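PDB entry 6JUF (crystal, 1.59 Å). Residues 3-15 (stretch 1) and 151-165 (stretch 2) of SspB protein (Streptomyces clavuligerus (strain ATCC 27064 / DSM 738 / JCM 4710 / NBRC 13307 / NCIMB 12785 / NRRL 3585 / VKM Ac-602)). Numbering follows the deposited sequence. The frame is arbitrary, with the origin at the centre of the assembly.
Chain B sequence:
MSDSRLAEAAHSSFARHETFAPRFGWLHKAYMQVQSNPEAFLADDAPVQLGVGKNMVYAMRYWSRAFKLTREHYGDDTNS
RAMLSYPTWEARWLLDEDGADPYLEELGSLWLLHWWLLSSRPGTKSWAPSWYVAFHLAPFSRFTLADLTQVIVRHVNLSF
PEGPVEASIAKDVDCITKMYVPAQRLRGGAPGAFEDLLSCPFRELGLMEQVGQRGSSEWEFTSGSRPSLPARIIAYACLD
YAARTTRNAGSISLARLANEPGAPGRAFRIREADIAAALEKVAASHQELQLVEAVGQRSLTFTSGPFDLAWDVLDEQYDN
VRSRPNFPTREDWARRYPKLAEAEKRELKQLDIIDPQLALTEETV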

# COMPACT_ATOMS: atom_id res chain seq x y z
N ASP B 3 15.86 32.76 -14.28
CA ASP B 3 15.96 31.47 -13.55
C ASP B 3 15.43 30.29 -14.40
O ASP B 3 14.22 30.20 -14.62
CB ASP B 3 15.15 31.56 -12.23
CG ASP B 3 15.34 30.33 -11.34
OD1 ASP B 3 16.00 29.36 -11.78
OD2 ASP B 3 14.83 30.35 -10.18
N SER B 4 16.30 29.38 -14.85
CA SER B 4 15.84 28.27 -15.66
C SER B 4 16.13 26.89 -15.03
O SER B 4 16.32 25.92 -15.73
CB SER B 4 16.46 28.34 -17.05
OG SER B 4 17.79 27.86 -17.02
N ARG B 5 16.18 26.84 -13.71
CA ARG B 5 16.50 25.61 -13.01
C ARG B 5 15.50 24.52 -13.37
O ARG B 5 15.85 23.34 -13.55
CB ARG B 5 16.52 25.82 -11.50
CG ARG B 5 17.81 26.50 -11.01
CD ARG B 5 17.46 27.68 -10.16
NE ARG B 5 17.47 27.38 -8.74
CZ ARG B 5 16.69 28.00 -7.85
NH1 ARG B 5 15.81 28.91 -8.25
NH2 ARG B 5 16.77 27.67 -6.57
N LEU B 6 14.25 24.92 -13.52
CA LEU B 6 13.21 23.90 -13.70
C LEU B 6 13.37 23.23 -15.08
O LEU B 6 13.29 21.99 -15.21
CB LEU B 6 11.80 24.53 -13.53
CG LEU B 6 10.66 23.48 -13.68
CD1 LEU B 6 10.75 22.31 -12.67
CD2 LEU B 6 9.27 24.13 -13.61
N ALA B 7 13.60 24.03 -16.13
CA ALA B 7 13.86 23.45 -17.44
C ALA B 7 15.06 22.51 -17.45
O ALA B 7 15.07 21.52 -18.17
CB ALA B 7 14.09 24.58 -18.45
N GLU B 8 16.10 22.84 -16.70
CA GLU B 8 17.28 22.01 -16.71
C GLU B 8 17.02 20.67 -16.01
O GLU B 8 17.60 19.64 -16.39
CB GLU B 8 18.43 22.75 -16.09
CG GLU B 8 18.79 23.99 -16.89
CD GLU B 8 20.02 24.67 -16.33
OE1 GLU B 8 19.93 25.89 -16.06
OE2 GLU B 8 21.05 23.97 -16.14
N ALA B 9 16.14 20.71 -15.03
CA ALA B 9 15.85 19.55 -14.21
C ALA B 9 14.80 18.65 -14.87
O ALA B 9 14.83 17.41 -14.71
CB ALA B 9 15.38 19.96 -12.82
N ALA B 10 13.83 19.28 -15.53
CA ALA B 10 12.61 18.55 -15.88
C ALA B 10 12.07 18.78 -17.29
O ALA B 10 12.21 19.85 -17.85
CB ALA B 10 11.53 18.89 -14.85
N HIS B 11 11.41 17.74 -17.82
CA HIS B 11 10.65 17.90 -19.06
C HIS B 11 9.37 18.65 -18.78
O HIS B 11 8.85 18.66 -17.63
CB HIS B 11 10.22 16.51 -19.52
CG HIS B 11 11.36 15.62 -19.93
ND1 HIS B 11 12.21 15.93 -20.93
CD2 HIS B 11 11.78 14.41 -19.42
CE1 HIS B 11 13.10 14.93 -21.07
NE2 HIS B 11 12.83 14.00 -20.15
N SER B 12 8.80 19.25 -19.81
CA SER B 12 7.53 19.99 -19.70
C SER B 12 6.38 18.96 -19.76
O SER B 12 5.84 18.63 -20.81
CB SER B 12 7.41 21.02 -20.83
OG SER B 12 6.20 21.70 -20.64
N SER B 13 6.08 18.37 -18.63
CA SER B 13 5.03 17.40 -18.52
C SER B 13 4.16 17.76 -17.32
O SER B 13 4.64 17.72 -16.18
CB SER B 13 5.64 15.98 -18.36
OG SER B 13 4.61 15.00 -18.23
N PHE B 14 2.89 18.08 -17.58
CA PHE B 14 1.95 18.51 -16.52
C PHE B 14 0.60 17.80 -16.68
O PHE B 14 0.05 17.71 -17.79
CB PHE B 14 1.72 20.05 -16.59
CG PHE B 14 3.00 20.82 -16.38
CD1 PHE B 14 3.39 21.21 -15.08
CD2 PHE B 14 3.84 21.10 -17.47
CE1 PHE B 14 4.61 21.86 -14.90
CE2 PHE B 14 5.03 21.77 -17.26
CZ PHE B 14 5.41 22.14 -16.01
N ALA B 15 0.11 17.25 -15.56
CA ALA B 15 -1.25 16.71 -15.40
C ALA B 15 -1.51 15.50 -16.30
O ALA B 15 -2.65 15.17 -16.53
CB ALA B 15 -2.30 17.80 -15.63
N VAL B 151 3.62 29.35 -7.19
CA VAL B 151 5.05 29.16 -7.30
C VAL B 151 5.43 28.34 -8.53
O VAL B 151 6.35 28.69 -9.25
CB VAL B 151 5.66 28.62 -5.99
CG1 VAL B 151 7.18 28.40 -6.15
CG2 VAL B 151 5.46 29.67 -4.94
N ILE B 152 4.69 27.26 -8.79
CA ILE B 152 4.98 26.47 -9.96
C ILE B 152 4.75 27.30 -11.25
O ILE B 152 5.57 27.25 -12.13
CB ILE B 152 4.18 25.17 -10.01
CG1 ILE B 152 4.56 24.29 -8.81
CG2 ILE B 152 4.44 24.46 -11.32
CD1 ILE B 152 3.53 23.24 -8.43
N VAL B 153 3.65 28.06 -11.29
CA VAL B 153 3.35 28.92 -12.45
C VAL B 153 4.55 29.86 -12.71
O VAL B 153 4.96 30.01 -13.84
CB VAL B 153 2.09 29.76 -12.21
CG1 VAL B 153 1.97 30.96 -13.19
CG2 VAL B 153 0.86 28.87 -12.21
N ARG B 154 5.09 30.47 -11.65
CA ARG B 154 6.20 31.41 -11.77
C ARG B 154 7.38 30.72 -12.46
O ARG B 154 7.97 31.25 -13.40
CB ARG B 154 6.54 31.98 -10.38
CG ARG B 154 7.52 33.15 -10.36
CD ARG B 154 7.91 33.53 -8.93
NE ARG B 154 9.09 32.77 -8.45
CZ ARG B 154 10.36 33.04 -8.78
NH1 ARG B 154 10.65 34.05 -9.61
NH2 ARG B 154 11.35 32.32 -8.30
N HIS B 155 7.72 29.51 -11.98
CA HIS B 155 8.83 28.74 -12.54
C HIS B 155 8.59 28.29 -13.97
O HIS B 155 9.48 28.33 -14.83
CB HIS B 155 9.17 27.54 -11.62
CG HIS B 155 10.14 27.91 -10.55
ND1 HIS B 155 9.77 28.17 -9.26
CD2 HIS B 155 11.49 28.15 -10.62
CE1 HIS B 155 10.85 28.56 -8.56
NE2 HIS B 155 11.90 28.55 -9.40
N VAL B 156 7.36 27.90 -14.26
CA VAL B 156 6.98 27.48 -15.61
C VAL B 156 7.06 28.65 -16.59
O VAL B 156 7.52 28.49 -17.70
CB VAL B 156 5.59 26.85 -15.61
CG1 VAL B 156 5.05 26.63 -17.03
CG2 VAL B 156 5.62 25.56 -14.78
N ASN B 157 6.59 29.82 -16.16
CA ASN B 157 6.79 31.02 -16.97
C ASN B 157 8.25 31.28 -17.32
O ASN B 157 8.55 31.66 -18.45
CB ASN B 157 6.11 32.20 -16.31
CG ASN B 157 4.63 32.26 -16.65
OD1 ASN B 157 4.22 31.94 -17.76
ND2 ASN B 157 3.83 32.68 -15.70
N LEU B 158 9.16 31.05 -16.37
CA LEU B 158 10.59 31.35 -16.54
C LEU B 158 11.25 30.23 -17.34
O LEU B 158 12.23 30.45 -18.01
CB LEU B 158 11.28 31.45 -15.17
CG LEU B 158 11.45 32.76 -14.39
CD1 LEU B 158 10.45 33.84 -14.81
CD2 LEU B 158 11.41 32.47 -12.88
N SER B 159 10.70 29.00 -17.26
CA SER B 159 11.41 27.83 -17.81
C SER B 159 10.88 27.30 -19.11
O SER B 159 11.65 26.79 -19.89
CB SER B 159 11.46 26.66 -16.80
OG SER B 159 12.56 26.89 -15.97
N PHE B 160 9.57 27.37 -19.30
CA PHE B 160 8.95 26.86 -20.50
C PHE B 160 8.14 27.98 -21.17
O PHE B 160 7.02 28.23 -20.75
CB PHE B 160 8.04 25.66 -20.18
CG PHE B 160 8.74 24.53 -19.42
CD1 PHE B 160 9.75 23.80 -20.00
CD2 PHE B 160 8.36 24.23 -18.11
CE1 PHE B 160 10.38 22.78 -19.30
CE2 PHE B 160 8.99 23.22 -17.37
CZ PHE B 160 10.00 22.46 -17.98
N PRO B 161 8.71 28.65 -22.21
CA PRO B 161 7.91 29.71 -22.86
C PRO B 161 6.53 29.21 -23.34
O PRO B 161 5.54 29.93 -23.25
CB PRO B 161 8.80 30.13 -24.05
CG PRO B 161 10.19 29.74 -23.68
CD PRO B 161 10.07 28.52 -22.80
N GLU B 162 6.47 27.97 -23.82
CA GLU B 162 5.27 27.42 -24.44
C GLU B 162 4.25 26.98 -23.40
O GLU B 162 3.05 27.22 -23.54
CB GLU B 162 5.65 26.22 -25.32
CG GLU B 162 4.57 25.16 -25.50
CD GLU B 162 5.15 23.76 -25.66
OE1 GLU B 162 6.05 23.58 -26.51
OE2 GLU B 162 4.71 22.84 -24.93
N GLY B 163 4.77 26.38 -22.33
CA GLY B 163 4.05 25.43 -21.47
C GLY B 163 2.61 25.53 -20.98
O GLY B 163 1.78 26.26 -21.50
N PRO B 164 2.30 24.79 -19.91
CA PRO B 164 0.94 24.45 -19.51
C PRO B 164 0.06 25.63 -19.06
O PRO B 164 0.54 26.73 -18.73
CB PRO B 164 1.18 23.54 -18.28
CG PRO B 164 2.38 24.15 -17.66
CD PRO B 164 3.27 24.35 -18.88
N VAL B 165 -1.23 25.37 -19.06
CA VAL B 165 -2.16 26.25 -18.42
C VAL B 165 -2.15 25.99 -16.91
O VAL B 165 -1.76 24.92 -16.43
CB VAL B 165 -3.59 26.15 -19.03
CG1 VAL B 165 -3.57 26.58 -20.49
CG2 VAL B 165 -4.13 24.72 -18.92
O HOH W 1 12.92 27.66 -13.24

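One direct hydrogen bond joins the two stretches. The backbone N of Ala 7 donates to OG of Ser 159 at 3.0 Å, with an N-H...O angle of 151°. Ser 159 sits in the last turn of helix 151-159, and its CB points toward the first turn of helix 5-9. A water reinforces this link. It lies 2.9 Å from OG of Ser 159, donates to O of Asp 3 at 3.2 Å and accepts from N of Leu 6 at 3.1 Å. The serine hydroxyl and the water thus serve two backbone NH groups at the start of the short helix, where no preceding turn supplies carbonyl partners.

Within stretch 1, NH1 of Arg 5 forms a salt bridge with OD2 of Asp 3 at 2.6 Å. The same OD2 lies 3.5 Å from NE2 of His 155, at the edge of the imidazole. It is also 4.4 Å from NH2 of Arg 154; the charges are opposite, but the separation is beyond a salt bridge.

Packing centres on Phe 160, which has the largest area covered by the other stretch. CB of Ser 12 lies over one face of its ring, 3.7 Å from CD1, in a CH-pi contact. O of Ala 10 approaches the ring edge, 3.4 Å from CZ. CD2 of Leu 6 packs 3.9 Å from CE2 of Phe 160 and 4.1 Å from CG2 of Val 156.

Phe 14 extends this apolar cluster. Its CZ is 3.6 Å from CG2 of Val 156 and 4.0 Å from CE2 of Phe 160, which meets the Phe 14 ring at its edge. CG of Pro 164 lies over one face, 3.4 Å from CD2 of Phe 14, in a second CH-pi contact. The helix axes cross at 77°. Much of the packing comes from residues in the loops that follow the helices.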